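Local coordinates for protein putative O-Methyltransferase (Corynebacterium glutamicum, PDB 3DR5) that probably acts as an S-adenosyl-L-methionine-dependent O-methyltransferase, transferring a methyl group to the oxygen of a still unidentified substrate, at residues L132-V137 against A158-D163. Sequence-based numbering, arbitrary orientation.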
loop_
_atom_site.group_PDB
_atom_site.type_symbol
_atom_site.label_atom_id
_atom_site.label_comp_id
_atom_site.label_asym_id
_atom_site.label_seq_id
_atom_site.Cartn_x
_atom_site.Cartn_y
_atom_site.Cartn_z
ATOM N N LEU A 132 12.433 2.418 3.034
ATOM C CA LEU A 132 11.607 2.746 1.877
ATOM C C LEU A 132 12.406 3.446 0.785
ATOM O O LEU A 132 13.157 4.386 1.049
ATOM C CB LEU A 132 10.432 3.642 2.313
ATOM C CG LEU A 132 9.504 4.251 1.245
ATOM C CD1 LEU A 132 8.672 3.148 0.598
ATOM C CD2 LEU A 132 8.590 5.304 1.873
ATOM N N VAL A 133 12.243 2.976 -0.445
ATOM C CA VAL A 133 12.919 3.577 -1.575
ATOM C C VAL A 133 11.913 3.759 -2.711
ATOM O O VAL A 133 11.263 2.809 -3.151
ATOM C CB VAL A 133 14.113 2.705 -2.055
ATOM C CG1 VAL A 133 14.786 3.351 -3.270
ATOM C CG2 VAL A 133 15.119 2.537 -0.917
ATOM N N PHE A 134 11.771 4.997 -3.160
ATOM C CA PHE A 134 10.882 5.324 -4.260
ATOM C C PHE A 134 11.764 5.662 -5.454
ATOM O O PHE A 134 12.700 6.471 -5.356
ATOM C CB PHE A 134 10.003 6.543 -3.943
ATOM C CG PHE A 134 9.225 7.037 -5.130
ATOM C CD1 PHE A 134 8.002 6.466 -5.469
ATOM C CD2 PHE A 134 9.739 8.055 -5.933
ATOM C CE1 PHE A 134 7.305 6.895 -6.608
ATOM C CE2 PHE A 134 9.056 8.490 -7.073
ATOM C CZ PHE A 134 7.831 7.913 -7.409
ATOM N N GLY A 135 11.469 5.028 -6.582
ATOM C CA GLY A 135 12.235 5.286 -7.782
ATOM C C GLY A 135 11.392 5.708 -8.977
ATOM O O GLY A 135 10.379 5.083 -9.297
ATOM N N GLN A 136 11.782 6.813 -9.601
ATOM C CA GLN A 136 11.111 7.288 -10.800
ATOM C C GLN A 136 12.236 7.338 -11.840
ATOM O O GLN A 136 12.968 8.326 -11.955
ATOM C CB GLN A 136 10.509 8.691 -10.618
ATOM C CG GLN A 136 9.855 9.205 -11.893
ATOM C CD GLN A 136 8.390 8.831 -12.008
ATOM O OE1 GLN A 136 7.988 8.111 -12.924
ATOM N NE2 GLN A 136 7.581 9.322 -11.080
ATOM N N VAL A 137 12.367 6.265 -12.605
ATOM C CA VAL A 137 13.424 6.156 -13.604
ATOM C C VAL A 137 12.888 5.685 -14.949
ATOM O O VAL A 137 11.694 5.395 -15.087
ATOM C CB VAL A 137 14.518 5.162 -13.126
ATOM C CG1 VAL A 137 15.108 5.633 -11.800
ATOM C CG2 VAL A 137 13.918 3.761 -12.946
ATOM N N ALA A 158 10.316 -1.499 1.621
ATOM C CA ALA A 158 9.704 -1.507 0.304
ATOM C C ALA A 158 10.377 -0.662 -0.749
ATOM O O ALA A 158 10.756 0.481 -0.491
ATOM C CB ALA A 158 8.240 -1.093 0.403
ATOM N N LEU A 159 10.499 -1.234 -1.944
ATOM C CA LEU A 159 11.025 -0.526 -3.095
ATOM C C LEU A 159 9.766 -0.238 -3.936
ATOM O O LEU A 159 9.020 -1.158 -4.298
ATOM C CB LEU A 159 11.990 -1.411 -3.902
ATOM C CG LEU A 159 12.440 -0.870 -5.265
ATOM C CD1 LEU A 159 13.208 0.442 -5.096
ATOM C CD2 LEU A 159 13.321 -1.922 -5.929
ATOM N N VAL A 160 9.522 1.036 -4.230
ATOM C CA VAL A 160 8.365 1.451 -5.022
ATOM C C VAL A 160 8.810 1.990 -6.382
ATOM O O VAL A 160 9.512 3.003 -6.461
ATOM C CB VAL A 160 7.546 2.526 -4.277
ATOM C CG1 VAL A 160 6.316 2.892 -5.085
ATOM C CG2 VAL A 160 7.131 1.994 -2.906
ATOM N N LEU A 161 8.396 1.306 -7.451
ATOM C CA LEU A 161 8.774 1.685 -8.817
ATOM C C LEU A 161 7.608 2.255 -9.617
ATOM O O LEU A 161 6.718 1.524 -10.054
ATOM C CB LEU A 161 9.365 0.472 -9.545
ATOM C CG LEU A 161 10.520 -0.222 -8.798
ATOM C CD1 LEU A 161 10.890 -1.536 -9.494
ATOM C CD2 LEU A 161 11.722 0.711 -8.725
ATOM N N ALA A 162 7.627 3.568 -9.813
ATOM C CA ALA A 162 6.575 4.258 -10.558
ATOM C C ALA A 162 6.542 3.923 -12.049
ATOM O O ALA A 162 7.587 3.706 -12.667
ATOM C CB ALA A 162 6.725 5.763 -10.385
ATOM N N ASP A 163 5.328 3.890 -12.606
ATOM C CA ASP A 163 5.088 3.631 -14.029
ATOM C C ASP A 163 5.872 2.463 -14.623
ATOM O O ASP A 163 6.135 2.442 -15.821
ATOM C CB ASP A 163 5.406 4.882 -14.843
ATOM C CG ASP A 163 4.745 6.125 -14.290
ATOM O OD1 ASP A 163 3.582 6.027 -13.853
ATOM O OD2 ASP A 163 5.378 7.207 -14.299
HETATM O O HOH W 1 10.476 4.072 -11.904
#
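The ring of Phe-134 meets Val-160 and Ala-162 obliquely: CD1 lies 4.0 Å from Val-160 CG1, while CZ reaches to 3.8 Å from Ala-162 CB. Ala-162, with a single methyl, suits a place beside both this ring and the flat amide of Gln-136, whose plane is turned 42° from the carboxylate of Asp-163. Asp-163 OD1 is bound by Ala-205 N. On the same side of the sheet as Phe-134, Leu-132 CD1 packs 4.0 Å from Val-160 CG2; on the opposite side, Val-133 CG1 meets Leu-159 CD1, and Gly-135 presents bare backbone next to Leu-161. Beta-branched valines suit such extended strands. The strands run parallel, joined by hydrogen bonds from Val-133 N to Ala-158 O, Val-160 N to Val-133 O (2.7 Å, nearly straight) and Gly-135 N to Val-160 O. Gly-135 O takes Ala-162 N at 3.2 Å and a water that also joins Val-137 N and Ala-162 O, bridging the chains as they separate. These are neighbouring central strands of a Rossmann-like methyltransferase sheet, linked through helix 142-152, which covers Leu-159 and Leu-161; helix 39-51 covers Leu-132, Phe-134 and Val-160, and strands 59-63 and 207-212 flank the pair.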